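Local coordinates for protein phosphotriesterase, putative (Deinococcus radiodurans, PDB 4J35) that probably hydrolyses lactones with two metal ions, as a member of the phosphotriesterase family, and is here an engineered form intended to hydrolyse organophosphates, at residues A[24-29]-A[70-75]; A[63-68]-A[89-94]. The protein carries 7 engineered substitutions. One frame throughout, in Å; residues are numbered along the deposited sequence.

Overall arrangement
Both contacts lie on one side of the TIM barrel, in the parallel sheet and at the C-terminal ends of its strands, where strand 61-66 runs between strands 17-26 and 89-91. Contact 2 joins strands 61-66 and 89-91; contact 1 joins the end of strand 17-26 to the loop that leads from strand 61-66 into helix 76-86. Their centres are about 12 Å apart, and they meet directly: Val24 N lies 2.9 Å from Asp66 OD2, and Arg74 NH1 2.9 Å from Ala93 O. Each borders the dinuclear metal site, with the side chains of Phe26 in contact 1 and Ala67 in contact 2 each about 5 Å from a bound cobalt ion.

Contact 1. Residues A[24-29]-A[70-75]. Engineered in segment 24-29: Leu28 (natural residue Tyr). Engineered in segment 70-75: Asn71 (natural residue Asp).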
ATOM      1  N   VAL A  24      -7.819  -2.244  -5.193  1.00 27.07           N
ATOM      2  CA  VAL A  24      -9.180  -2.638  -5.646  1.00 27.55           C
ATOM      3  C   VAL A  24      -9.182  -2.774  -7.185  1.00 30.87           C
ATOM      4  O   VAL A  24      -9.594  -3.806  -7.722  1.00 31.10           O
ATOM      5  CB  VAL A  24     -10.269  -1.642  -5.159  1.00 28.55           C
ATOM      6  CG1 VAL A  24     -11.666  -2.057  -5.668  1.00 34.01           C
ATOM      7  CG2 VAL A  24     -10.279  -1.547  -3.616  1.00 30.34           C
ATOM      8  N   ILE A  25      -8.739  -1.745  -7.890  1.00 30.66           N
ATOM      9  CA  ILE A  25      -8.391  -1.881  -9.304  1.00 35.57           C
ATOM     10  C   ILE A  25      -6.956  -1.414  -9.549  1.00 34.88           C
ATOM     11  O   ILE A  25      -6.384  -0.666  -8.763  1.00 30.19           O
ATOM     12  CB  ILE A  25      -9.346  -1.109 -10.226  1.00 35.68           C
ATOM     13  CG1 ILE A  25      -9.204   0.395  -9.997  1.00 39.21           C
ATOM     14  CG2 ILE A  25     -10.768  -1.568 -10.015  1.00 34.00           C
ATOM     15  CD1 ILE A  25     -10.221   1.227 -10.802  1.00 41.67           C
ATOM     16  N   PHE A  26      -6.345  -1.926 -10.605  1.00 30.69           N
ATOM     17  CA  PHE A  26      -4.979  -1.580 -10.894  1.00 28.61           C
ATOM     18  C   PHE A  26      -4.654  -1.762 -12.360  1.00 28.35           C
ATOM     19  O   PHE A  26      -5.009  -2.799 -12.953  1.00 31.86           O
ATOM     20  CB  PHE A  26      -4.050  -2.477 -10.079  1.00 27.31           C
ATOM     21  CG  PHE A  26      -2.609  -2.032 -10.113  1.00 35.95           C
ATOM     22  CD1 PHE A  26      -1.761  -2.481 -11.105  1.00 39.67           C
ATOM     23  CD2 PHE A  26      -2.100  -1.199  -9.132  1.00 37.76           C
ATOM     24  CE1 PHE A  26      -0.431  -2.073 -11.133  1.00 38.93           C
ATOM     25  CE2 PHE A  26      -0.775  -0.787  -9.160  1.00 40.32           C
ATOM     26  CZ  PHE A  26       0.056  -1.224 -10.159  1.00 41.22           C
ATOM     27  N   GLY A  27      -3.962  -0.772 -12.927  1.00 28.25           N
ATOM     28  CA  GLY A  27      -3.424  -0.854 -14.283  1.00 28.24           C
ATOM     29  C   GLY A  27      -1.989  -0.391 -14.318  1.00 33.92           C
ATOM     30  O   GLY A  27      -1.688   0.659 -13.782  1.00 35.37           O
ATOM     31  N   LEU A  28      -1.111  -1.184 -14.924  1.00 30.69           N
ATOM     32  CA  LEU A  28       0.251  -0.759 -15.181  1.00 34.46           C
ATOM     33  C   LEU A  28       0.251   0.374 -16.187  1.00 32.53           C
ATOM     34  O   LEU A  28      -0.507   0.337 -17.156  1.00 32.38           O
ATOM     35  CB  LEU A  28       1.075  -1.916 -15.712  1.00 36.36           C
ATOM     36  CG  LEU A  28       1.293  -3.034 -14.682  1.00 39.43           C
ATOM     37  CD1 LEU A  28       1.719  -4.324 -15.394  1.00 52.55           C
ATOM     38  CD2 LEU A  28       2.306  -2.605 -13.582  1.00 47.72           C
ATOM     39  N   PRO A  29       1.114   1.366 -15.974  1.00 32.14           N
ATOM     40  CA  PRO A  29       1.141   2.520 -16.864  1.00 37.43           C
ATOM     41  C   PRO A  29       1.197   2.076 -18.305  1.00 37.35           C
ATOM     42  O   PRO A  29       2.081   1.301 -18.661  1.00 34.81           O
ATOM     43  CB  PRO A  29       2.424   3.228 -16.450  1.00 39.63           C
ATOM     44  CG  PRO A  29       2.467   2.987 -14.964  1.00 41.87           C
ATOM     45  CD  PRO A  29       2.008   1.552 -14.809  1.00 36.42           C
ATOM     46  N   ASN A  70      -1.417   7.575  -8.540  1.00 31.17           N
ATOM     47  CA  ASN A  70      -2.162   8.405  -9.468  1.00 30.01           C
ATOM     48  C   ASN A  70      -2.041   7.918 -10.905  1.00 31.15           C
ATOM     49  O   ASN A  70      -2.986   8.084 -11.668  1.00 30.03           O
ATOM     50  CB  ASN A  70      -1.728   9.882  -9.423  1.00 28.93           C
ATOM     51  CG  ASN A  70      -1.975  10.539  -8.065  1.00 30.84           C
ATOM     52  OD1 ASN A  70      -2.250   9.868  -7.061  1.00 30.17           O
ATOM     53  ND2 ASN A  70      -1.865  11.866  -8.029  1.00 30.04           N
ATOM     54  N   ASN A  71      -0.902   7.331 -11.277  1.00 29.16           N
ATOM     55  CA  ASN A  71      -0.669   6.952 -12.670  1.00 28.63           C
ATOM     56  C   ASN A  71      -0.863   5.454 -12.925  1.00 35.94           C
ATOM     57  O   ASN A  71      -0.456   4.945 -13.968  1.00 34.04           O
ATOM     58  CB  ASN A  71       0.736   7.416 -13.129  1.00 33.49           C
ATOM     59  CG  ASN A  71       1.876   6.887 -12.222  1.00 44.07           C
ATOM     60  OD1 ASN A  71       1.674   6.576 -11.047  1.00 36.51           O
ATOM     61  ND2 ASN A  71       3.084   6.839 -12.766  1.00 47.03           N
ATOM     62  N   CYS A  72      -1.481   4.744 -11.975  1.00 31.27           N
ATOM     63  CA  CYS A  72      -1.708   3.319 -12.134  1.00 31.03           C
ATOM     64  C   CYS A  72      -3.177   3.006 -12.029  1.00 37.38           C
ATOM     65  O   CYS A  72      -3.556   1.955 -11.510  1.00 31.79           O
ATOM     66  CB  CYS A  72      -0.963   2.511 -11.075  1.00 28.65           C
ATOM     67  SG  CYS A  72       0.856   2.730 -11.146  1.00 33.52           S
ATOM     68  N   GLY A  73      -4.016   3.912 -12.516  1.00 36.73           N
ATOM     69  CA  GLY A  73      -5.425   3.571 -12.626  1.00 32.00           C
ATOM     70  C   GLY A  73      -6.298   3.933 -11.456  1.00 38.07           C
ATOM     71  O   GLY A  73      -7.454   3.530 -11.408  1.00 33.19           O
ATOM     72  N   ARG A  74      -5.755   4.697 -10.510  1.00 28.65           N
ATOM     73  CA  ARG A  74      -6.501   5.132  -9.326  1.00 27.77           C
ATOM     74  C   ARG A  74      -7.799   5.803  -9.705  1.00 29.43           C
ATOM     75  O   ARG A  74      -7.844   6.665 -10.616  1.00 30.90           O
ATOM     76  CB  ARG A  74      -5.666   6.173  -8.543  1.00 32.26           C
ATOM     77  CG  ARG A  74      -6.407   6.793  -7.338  1.00 26.33           C
ATOM     78  CD  ARG A  74      -5.630   7.975  -6.725  1.00 28.65           C
ATOM     79  NE  ARG A  74      -5.633   9.118  -7.613  1.00 32.67           N
ATOM     80  CZ  ARG A  74      -5.302  10.363  -7.256  1.00 30.63           C
ATOM     81  NH1 ARG A  74      -4.970  10.641  -5.984  1.00 30.51           N
ATOM     82  NH2 ARG A  74      -5.304  11.311  -8.172  1.00 32.99           N
ATOM     83  N   ASN A  75      -8.850   5.409  -8.998  1.00 29.42           N
ATOM     84  CA  ASN A  75     -10.213   5.825  -9.337  1.00 31.09           C
ATOM     85  C   ASN A  75     -11.045   5.997  -8.093  1.00 33.32           C
ATOM     86  O   ASN A  75     -11.797   5.106  -7.702  1.00 35.15           O
ATOM     87  CB  ASN A  75     -10.883   4.815 -10.248  1.00 37.55           C
ATOM     88  CG  ASN A  75     -12.181   5.345 -10.846  1.00 38.66           C
ATOM     89  OD1 ASN A  75     -12.851   6.186 -10.263  1.00 41.61           O
ATOM     90  ND2 ASN A  75     -12.523   4.858 -12.030  1.00 42.89           N
TER
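Cys72 lies over one face of the Phe26 ring, where a loop following one strand of the TIM barrel packs against the end of the neighbouring strand, 17-26. Its CB is 4.3 Å from the ring centroid and 29° off the normal, an off-centre CH-pi contact. Cys72 SG, anti to its own carbonyl carbon, stands farther out, in an oblique sulfur-aromatic contact at 5.0 Å from the same Phe26 centroid. Cys72 O is above this face too, displaced toward the rim, while CD2 of the engineered Leu28 meets the ring edge in plane. The ring also packs edge-to-face with the metal ligand His23, so a broad, flat side chain suits this place between loop and metal site. Beyond the ring the sulfur reaches Pro29, whose CD is 4.0 Å from Cys72 SG, and Pro29 CG rests 3.7 Å from Asn71 O. The engineered Asn71 uses its side-chain OD1 elsewhere, accepting a hydrogen bond from Phe97 N.

One backbone bond fastens the two segments: Gly27 N donates to Cys72 O at 3.1 Å, nearly straight at the hydrogen (173°) but from above the carbonyl plane. Gly73 follows with backbone angles that call for glycine, and a CB there would press on Gly27 N. At the far end, Ile25 has CG1 between its backbone N and carbonyl carbon (chi1 66°), which sets CG1 on the side of Gly73 O. Ile25 CD1 beyond it touches Asn75 CB at 3.7 Å, the two side chains crossing obliquely. Asparagine fits there because its OD1 caps helix 76-86 by accepting from Phe78 N, leaving the methylene to pack on the isoleucine. Back at the centre, the tightest side-chain approach is Cys72 CB to Gly27 O, 3.4 Å.

Contact 2. Residues A[63-68]-A[89-94]; sequences TVVDAT and QILCAT
Asp66, its CB 3.3 Å from Leu91 O, presents a carboxylate whose OD1 is met from a single face by two groups of Thr68. Thr68 OG1 donates to Asp66 OD1 on the syn side at 2.7 Å, 26° out of the carboxylate plane, while Thr68 N comes from higher above it and closes an Asx turn. This end-of-strand turn belongs to a beta-alpha-beta unit of the TIM barrel, strand 61-66, helix 76-86 and strand 89-91. A water that donates to Asp66 OD1 carries the link across the contact, accepting from Ala93 N at 3.1 Å. Thr68 OG1 also bonds His23 ND1, so Asp66 probably helps to set this metal ligand from the second shell. Asp66 OD2 accepts from Val24 N of the neighbouring strand. An alanine at Asp66 would probably leave Thr68 N and Val24 N without their carboxylate acceptor and let the Thr68 hydroxyl turn.

Ahead of the turn in sequence, the strands run parallel, their short axes 22° apart. Val64 N donates to Gln89 O, Leu91 N to Val64 O, and Asp66 N to Leu91 O. Beta-branched Val64 and Ile90 suit the extended chain and share a face. On the other, Thr63 CG2 lies 3.6 Å from Leu91 CD1.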
ATOM      1  N   THR A  63     -11.640  -2.294   7.063  1.00 35.38           N
ATOM      2  CA  THR A  63     -10.976  -1.250   6.276  1.00 31.75           C
ATOM      3  C   THR A  63      -9.866  -1.804   5.419  1.00 27.44           C
ATOM      4  O   THR A  63      -9.158  -2.729   5.820  1.00 34.95           O
ATOM      5  CB  THR A  63     -10.332  -0.220   7.232  1.00 37.97           C
ATOM      6  OG1 THR A  63     -11.307   0.224   8.176  1.00 41.61           O
ATOM      7  CG2 THR A  63      -9.735   0.977   6.471  1.00 31.77           C
ATOM      8  N   VAL A  64      -9.736  -1.249   4.220  1.00 29.64           N
ATOM      9  CA  VAL A  64      -8.624  -1.524   3.327  1.00 29.15           C
ATOM     10  C   VAL A  64      -7.983  -0.179   2.934  1.00 31.95           C
ATOM     11  O   VAL A  64      -8.687   0.792   2.695  1.00 32.85           O
ATOM     12  CB  VAL A  64      -9.087  -2.234   2.036  1.00 35.40           C
ATOM     13  CG1 VAL A  64      -7.998  -2.234   0.982  1.00 34.94           C
ATOM     14  CG2 VAL A  64      -9.512  -3.645   2.330  1.00 33.37           C
ATOM     15  N   VAL A  65      -6.658  -0.146   2.884  1.00 32.61           N
ATOM     16  CA  VAL A  65      -5.925   1.000   2.360  1.00 27.25           C
ATOM     17  C   VAL A  65      -5.575   0.693   0.913  1.00 31.17           C
ATOM     18  O   VAL A  65      -4.794  -0.203   0.616  1.00 31.77           O
ATOM     19  CB  VAL A  65      -4.657   1.284   3.174  1.00 32.16           C
ATOM     20  CG1 VAL A  65      -3.849   2.409   2.587  1.00 29.17           C
ATOM     21  CG2 VAL A  65      -5.059   1.620   4.615  1.00 33.01           C
ATOM     22  N   ASP A  66      -6.209   1.409   0.013  1.00 33.19           N
ATOM     23  CA  ASP A  66      -5.888   1.250  -1.391  1.00 32.32           C
ATOM     24  C   ASP A  66      -4.662   2.072  -1.732  1.00 31.95           C
ATOM     25  O   ASP A  66      -4.697   3.315  -1.630  1.00 28.36           O
ATOM     26  CB  ASP A  66      -7.058   1.684  -2.240  1.00 31.60           C
ATOM     27  CG  ASP A  66      -6.821   1.415  -3.710  1.00 36.00           C
ATOM     28  OD1 ASP A  66      -6.035   2.121  -4.358  1.00 29.30           O
ATOM     29  OD2 ASP A  66      -7.422   0.480  -4.247  1.00 31.78           O
ATOM     30  N   ALA A  67      -3.603   1.405  -2.190  1.00 27.70           N
ATOM     31  CA  ALA A  67      -2.283   2.050  -2.358  1.00 28.36           C
ATOM     32  C   ALA A  67      -2.009   2.465  -3.800  1.00 27.25           C
ATOM     33  O   ALA A  67      -0.894   2.792  -4.171  1.00 28.73           O
ATOM     34  CB  ALA A  67      -1.216   1.100  -1.889  1.00 28.34           C
ATOM     35  N   THR A  68      -3.031   2.442  -4.637  1.00 26.95           N
ATOM     36  CA  THR A  68      -2.838   2.669  -6.066  1.00 27.60           C
ATOM     37  C   THR A  68      -2.392   4.092  -6.396  1.00 28.28           C
ATOM     38  O   THR A  68      -3.094   5.062  -6.104  1.00 28.50           O
ATOM     39  CB  THR A  68      -4.121   2.420  -6.821  1.00 28.80           C
ATOM     40  OG1 THR A  68      -4.630   1.132  -6.448  1.00 28.48           O
ATOM     41  CG2 THR A  68      -3.895   2.488  -8.323  1.00 29.09           C
ATOM     42  N   GLN A  89     -14.784   0.110   4.512  1.00 41.26           N
ATOM     43  CA  GLN A  89     -14.113   1.403   4.522  1.00 40.73           C
ATOM     44  C   GLN A  89     -12.850   1.328   3.667  1.00 35.26           C
ATOM     45  O   GLN A  89     -12.078   0.369   3.775  1.00 36.63           O
ATOM     46  CB  GLN A  89     -13.795   1.820   5.963  1.00 36.11           C
ATOM     47  CG  GLN A  89     -15.078   2.179   6.726  1.00 42.00           C
ATOM     48  CD  GLN A  89     -14.946   2.272   8.246  1.00 51.64           C
ATOM     49  OE1 GLN A  89     -14.076   1.661   8.866  1.00 47.23           O
ATOM     50  NE2 GLN A  89     -15.844   3.034   8.848  1.00 47.33           N
ATOM     51  N   ILE A  90     -12.655   2.344   2.829  1.00 32.08           N
ATOM     52  CA  ILE A  90     -11.534   2.382   1.885  1.00 27.54           C
ATOM     53  C   ILE A  90     -10.804   3.721   1.963  1.00 34.37           C
ATOM     54  O   ILE A  90     -11.407   4.788   1.858  1.00 35.15           O
ATOM     55  CB  ILE A  90     -11.983   2.087   0.442  1.00 35.26           C
ATOM     56  CG1 ILE A  90     -12.742   0.739   0.394  1.00 44.63           C
ATOM     57  CG2 ILE A  90     -10.773   2.060  -0.491  1.00 36.02           C
ATOM     58  CD1 ILE A  90     -13.284   0.305  -1.028  1.00 32.18           C
ATOM     59  N   LEU A  91      -9.501   3.665   2.177  1.00 31.69           N
ATOM     60  CA  LEU A  91      -8.692   4.878   2.075  1.00 32.24           C
ATOM     61  C   LEU A  91      -8.026   4.849   0.711  1.00 30.52           C
ATOM     62  O   LEU A  91      -7.659   3.783   0.265  1.00 36.17           O
ATOM     63  CB  LEU A  91      -7.607   4.916   3.159  1.00 32.40           C
ATOM     64  CG  LEU A  91      -7.948   5.315   4.602  1.00 37.51           C
ATOM     65  CD1 LEU A  91      -8.740   4.239   5.310  1.00 35.69           C
ATOM     66  CD2 LEU A  91      -6.658   5.613   5.357  1.00 33.80           C
ATOM     67  N   CYS A  92      -7.835   5.994   0.050  1.00 29.78           N
ATOM     68  CA  CYS A  92      -7.070   5.999  -1.188  1.00 28.04           C
ATOM     69  C   CYS A  92      -5.843   6.868  -1.053  1.00 33.64           C
ATOM     70  O   CYS A  92      -5.710   7.577  -0.076  1.00 32.91           O
ATOM     71  CB  CYS A  92      -7.914   6.436  -2.391  1.00 37.19           C
ATOM     72  SG  CYS A  92      -8.365   8.156  -2.455  1.00 39.27           S
ATOM     73  N   ALA A  93      -4.955   6.739  -2.032  1.00 30.84           N
ATOM     74  CA  ALA A  93      -3.638   7.351  -2.004  1.00 32.02           C
ATOM     75  C   ALA A  93      -3.516   8.559  -2.913  1.00 28.89           C
ATOM     76  O   ALA A  93      -4.234   8.705  -3.904  1.00 34.53           O
ATOM     77  CB  ALA A  93      -2.601   6.321  -2.421  1.00 32.16           C
ATOM     78  N   THR A  94      -2.522   9.403  -2.602  1.00 27.58           N
ATOM     79  CA  THR A  94      -2.016  10.373  -3.564  1.00 31.28           C
ATOM     80  C   THR A  94      -0.519  10.114  -3.745  1.00 34.56           C
ATOM     81  O   THR A  94       0.211   9.972  -2.769  1.00 34.70           O
ATOM     82  CB  THR A  94      -2.233  11.806  -3.107  1.00 33.30           C
ATOM     83  OG1 THR A  94      -1.685  12.691  -4.079  1.00 36.76           O
ATOM     84  CG2 THR A  94      -1.600  12.072  -1.732  1.00 39.30           C
TER
HETATM   85  O   HOH W   1      -5.436   4.844  -4.404  1.00 29.26           O